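Local coordinates for protein 5,10-methylenetetrahydromethanopterin reductase (Methanopyrus kandleri, PDB 1EZW) that catalyses the reversible, coenzyme F420-dependent reduction of methylenetetrahydromethanopterin to methyltetrahydromethanopterin on the methanogenic route from carbon dioxide, at residues Thr56-Thr70 against Arg90-Phe103. Sequence-based numbering, arbitrary orientation.
With MG (magnesium ion), chain B.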
# COMPACT_ATOMS: atom_id res chain seq x y z
N THR A 56 1.95 -5.51 -5.90
CA THR A 56 1.94 -6.70 -6.77
C THR A 56 1.28 -7.83 -6.03
O THR A 56 1.06 -7.71 -4.83
CB THR A 56 3.38 -7.16 -7.16
OG1 THR A 56 4.14 -7.42 -5.97
CG2 THR A 56 4.11 -6.09 -7.97
N SER A 57 0.97 -8.92 -6.72
CA SER A 57 0.33 -10.08 -6.10
C SER A 57 0.81 -11.47 -6.46
O SER A 57 0.41 -12.44 -5.82
CB SER A 57 -1.18 -10.03 -6.35
OG SER A 57 -1.70 -8.98 -5.51
N LYS A 58 1.59 -11.58 -7.52
CA LYS A 58 2.01 -12.91 -8.00
C LYS A 58 3.50 -13.08 -8.19
O LYS A 58 4.07 -14.18 -7.98
CB LYS A 58 1.37 -13.16 -9.39
CG LYS A 58 -0.15 -12.98 -9.51
CD LYS A 58 -0.55 -13.15 -11.03
CE LYS A 58 -2.07 -13.04 -11.28
NZ LYS A 58 -2.52 -13.12 -12.72
N ILE A 59 4.17 -12.02 -8.62
CA ILE A 59 5.59 -12.16 -8.92
C ILE A 59 6.41 -12.44 -7.65
O ILE A 59 6.11 -11.91 -6.57
CB ILE A 59 6.10 -10.90 -9.66
CG1 ILE A 59 7.44 -11.17 -10.32
CG2 ILE A 59 6.17 -9.72 -8.71
CD1 ILE A 59 7.81 -10.02 -11.32
N LYS A 60 7.42 -13.31 -7.77
CA LYS A 60 8.30 -13.57 -6.62
C LYS A 60 9.25 -12.40 -6.50
O LYS A 60 9.66 -11.79 -7.51
CB LYS A 60 8.99 -14.92 -6.78
CG LYS A 60 7.94 -16.04 -6.74
CD LYS A 60 8.52 -17.45 -6.97
CE LYS A 60 8.31 -17.93 -8.38
NZ LYS A 60 8.51 -19.43 -8.42
N LEU A 61 9.57 -12.06 -5.24
CA LEU A 61 10.34 -10.86 -4.84
C LEU A 61 11.52 -11.12 -3.92
O LEU A 61 11.34 -11.82 -2.93
CB LEU A 61 9.41 -9.89 -4.01
CG LEU A 61 8.61 -8.62 -4.34
CD1 LEU A 61 8.54 -8.36 -5.82
CD2 LEU A 61 7.20 -8.74 -3.72
N GLY A 62 12.70 -10.59 -4.21
CA GLY A 62 13.74 -10.74 -3.20
C GLY A 62 14.99 -10.02 -3.58
O GLY A 62 15.15 -9.50 -4.72
N PRO A 63 15.94 -9.99 -2.64
CA PRO A 63 17.20 -9.33 -2.89
C PRO A 63 18.00 -10.13 -3.92
O PRO A 63 18.09 -11.34 -3.81
CB PRO A 63 17.85 -9.29 -1.50
CG PRO A 63 17.32 -10.52 -0.83
CD PRO A 63 15.86 -10.54 -1.26
N GLY A 64 18.57 -9.43 -4.90
CA GLY A 64 19.38 -10.08 -5.94
C GLY A 64 20.54 -9.16 -6.26
O GLY A 64 20.48 -8.40 -7.25
N ILE A 65 21.63 -9.23 -5.51
CA ILE A 65 21.82 -10.19 -4.43
C ILE A 65 22.33 -9.52 -3.17
O ILE A 65 22.93 -8.46 -3.24
CB ILE A 65 22.87 -11.23 -4.80
CG1 ILE A 65 24.11 -10.50 -5.30
CG2 ILE A 65 22.35 -12.17 -5.87
CD1 ILE A 65 25.31 -11.47 -5.61
N THR A 66 22.08 -10.15 -2.03
CA THR A 66 22.58 -9.54 -0.82
C THR A 66 23.84 -10.29 -0.42
O THR A 66 24.39 -10.99 -1.25
CB THR A 66 21.50 -9.47 0.28
OG1 THR A 66 22.06 -8.78 1.41
CG2 THR A 66 20.98 -10.86 0.69
N ASN A 67 24.33 -10.12 0.80
CA ASN A 67 25.61 -10.78 1.15
C ASN A 67 25.66 -11.09 2.63
O ASN A 67 24.84 -10.63 3.42
CB ASN A 67 26.79 -9.85 0.76
CG ASN A 67 26.72 -8.50 1.47
OD1 ASN A 67 26.20 -7.50 0.92
ND2 ASN A 67 27.20 -8.46 2.70
N PRO A 68 26.64 -11.89 3.06
CA PRO A 68 26.77 -12.26 4.49
C PRO A 68 27.37 -11.23 5.42
O PRO A 68 27.32 -11.42 6.64
CB PRO A 68 27.76 -13.45 4.45
CG PRO A 68 27.74 -13.91 2.99
CD PRO A 68 27.62 -12.62 2.22
N TYR A 69 27.91 -10.15 4.86
CA TYR A 69 28.73 -9.22 5.64
C TYR A 69 28.18 -7.93 6.16
O TYR A 69 28.51 -7.53 7.28
CB TYR A 69 29.98 -8.86 4.81
CG TYR A 69 30.68 -10.10 4.26
CD1 TYR A 69 30.60 -10.40 2.89
CD2 TYR A 69 31.32 -11.01 5.11
CE1 TYR A 69 31.13 -11.58 2.38
CE2 TYR A 69 31.87 -12.23 4.59
CZ TYR A 69 31.76 -12.49 3.22
OH TYR A 69 32.28 -13.67 2.66
N THR A 70 27.39 -7.23 5.35
CA THR A 70 26.95 -5.92 5.78
C THR A 70 25.81 -5.94 6.79
O THR A 70 25.45 -4.88 7.31
CB THR A 70 26.53 -5.07 4.58
OG1 THR A 70 25.39 -5.71 3.99
CG2 THR A 70 27.72 -4.94 3.53
N ARG A 90 5.76 -14.90 -1.21
CA ARG A 90 6.43 -14.71 -2.49
C ARG A 90 7.92 -14.38 -2.43
O ARG A 90 8.51 -14.03 -3.43
CB ARG A 90 5.72 -13.60 -3.31
CG ARG A 90 4.37 -14.05 -3.81
CD ARG A 90 3.73 -12.95 -4.62
NE ARG A 90 3.31 -11.80 -3.81
CZ ARG A 90 3.49 -10.53 -4.18
NH1 ARG A 90 3.06 -9.54 -3.40
NH2 ARG A 90 4.18 -10.25 -5.29
N ALA A 91 8.51 -14.46 -1.24
CA ALA A 91 9.91 -14.12 -1.14
C ALA A 91 10.85 -15.13 -1.78
O ALA A 91 10.55 -16.32 -1.83
CB ALA A 91 10.30 -13.95 0.34
N ILE A 92 11.98 -14.60 -2.22
CA ILE A 92 13.09 -15.42 -2.75
C ILE A 92 14.36 -14.81 -2.17
O ILE A 92 14.41 -13.62 -1.81
CB ILE A 92 13.14 -15.41 -4.30
CG1 ILE A 92 13.33 -13.99 -4.82
CG2 ILE A 92 11.90 -16.10 -4.85
CD1 ILE A 92 13.17 -13.81 -6.37
N ILE A 93 15.42 -15.61 -2.06
CA ILE A 93 16.68 -15.07 -1.53
C ILE A 93 17.76 -15.16 -2.62
O ILE A 93 17.89 -16.22 -3.23
CB ILE A 93 17.19 -15.96 -0.37
CG1 ILE A 93 16.20 -15.95 0.79
CG2 ILE A 93 18.59 -15.48 0.07
CD1 ILE A 93 16.42 -17.11 1.80
N GLY A 94 18.48 -14.05 -2.85
CA GLY A 94 19.63 -14.02 -3.76
C GLY A 94 20.82 -13.73 -2.84
O GLY A 94 20.87 -12.68 -2.23
N MET A 95 21.80 -14.63 -2.73
CA MET A 95 22.91 -14.40 -1.80
C MET A 95 24.24 -14.53 -2.54
O MET A 95 24.44 -15.48 -3.27
CB MET A 95 22.83 -15.47 -0.69
CG MET A 95 23.94 -15.38 0.34
SD MET A 95 23.87 -13.87 1.34
CE MET A 95 22.33 -14.11 2.18
N GLY A 96 25.11 -13.57 -2.37
CA GLY A 96 26.43 -13.60 -3.00
C GLY A 96 27.49 -13.20 -2.00
O GLY A 96 27.20 -12.98 -0.83
N PRO A 97 28.73 -13.07 -2.43
CA PRO A 97 29.86 -12.70 -1.57
C PRO A 97 30.17 -11.24 -1.41
O PRO A 97 31.22 -10.89 -0.87
CB PRO A 97 31.01 -13.43 -2.25
CG PRO A 97 30.73 -13.10 -3.71
CD PRO A 97 29.18 -13.34 -3.82
N GLY A 98 29.27 -10.36 -1.85
CA GLY A 98 29.58 -8.94 -1.81
C GLY A 98 30.13 -8.59 -3.20
O GLY A 98 30.15 -9.45 -4.08
N ASP A 99 30.55 -7.36 -3.42
CA ASP A 99 31.10 -6.97 -4.72
C ASP A 99 32.18 -5.96 -4.46
O ASP A 99 32.08 -5.15 -3.54
CB ASP A 99 30.01 -6.44 -5.68
CG ASP A 99 29.32 -5.19 -5.15
OD1 ASP A 99 29.62 -4.09 -5.66
OD2 ASP A 99 28.50 -5.32 -4.21
N LYS A 100 33.25 -6.04 -5.24
CA LYS A 100 34.38 -5.16 -5.06
C LYS A 100 34.10 -3.65 -5.08
O LYS A 100 34.51 -2.94 -4.15
CB LYS A 100 35.47 -5.47 -6.11
CG LYS A 100 36.69 -4.60 -5.94
CD LYS A 100 37.74 -4.84 -7.05
CE LYS A 100 38.87 -3.83 -6.98
NZ LYS A 100 39.52 -3.72 -5.62
N ALA A 101 33.41 -3.18 -6.11
CA ALA A 101 33.19 -1.74 -6.23
C ALA A 101 32.46 -1.20 -5.01
O ALA A 101 32.85 -0.17 -4.45
CB ALA A 101 32.40 -1.42 -7.52
N THR A 102 31.44 -1.93 -4.58
CA THR A 102 30.67 -1.47 -3.42
C THR A 102 31.41 -1.64 -2.10
O THR A 102 31.42 -0.72 -1.28
CB THR A 102 29.29 -2.17 -3.36
OG1 THR A 102 28.64 -2.03 -4.63
CG2 THR A 102 28.40 -1.49 -2.28
N PHE A 103 32.04 -2.80 -1.89
CA PHE A 103 32.79 -2.99 -0.64
C PHE A 103 33.95 -2.00 -0.51
O PHE A 103 34.18 -1.46 0.57
CB PHE A 103 33.25 -4.45 -0.52
CG PHE A 103 32.21 -5.36 0.08
CD1 PHE A 103 30.84 -5.15 -0.15
CD2 PHE A 103 32.60 -6.44 0.86
CE1 PHE A 103 29.88 -6.02 0.39
CE2 PHE A 103 31.65 -7.31 1.41
CZ PHE A 103 30.29 -7.10 1.17
MG MG B . -0.55 -7.95 -3.25
O HOH W 1 26.70 -10.23 -3.03
O HOH W 2 0.35 -6.98 -1.25
O HOH W 3 -1.23 -5.76 -3.96
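A bend at chi3 (-71°) of Arg90, in a chain otherwise extended at chi2, folds its guanidinium back against the turn Thr56-Ile59, while Thr56 holds OG1 between its own N and carbonyl carbon (chi1 57°), facing the arginine. Arg90 NH2 donates to Thr56 OG1 at 2.9 Å, almost in the guanidinium plane, and to Ile59 O at 2.8 Å, on a lone pair of that carbonyl. Thr56 OG1 is also hydrogen-bonded to Ala52 O. The peptide carbon of Ser57 lies over one face of the guanidinium. Arg90 NE donates to Ser87 O, and NH1 reaches Ser57 OG of a second subunit in a weak bond; the bonds from NE and NH2 together fix the rotation of the group. An alanine in place of Arg90 would probably leave Ile59 O and Thr56 OG1 without this donor and weaken the hold on the turn beside the magnesium ion, which Thr56 O binds together with Thr56 O of the second subunit.

Beyond the arginine the two chains run parallel. Leu61 N donates to Arg90 O, and Leu61 O accepts from Ile92 N. After the cis peptide between Gly64 and Ile65 the register has shifted by one, and Thr66 N donates to Gly94 O while Thr66 O accepts from Gly96 N. A beta carbon on Gly94 would collide with Pro63 O and crowd Ile65 CG2, and Ile65 CD1 occupies the corresponding place at Gly96, 3.6 Å from its CA. Farther on, Met95 bends SD over to Asn67 CA (3.6 Å). Tyr69 CD1 meets Phe103 CE2 at 3.6 Å, rim to rim with planes at 85°, as helix 100-106 begins. Joined through helix 73-86, these neighbouring strands form a right-handed beta-alpha-beta unit of the TIM barrel, as in the bacterial luciferase family.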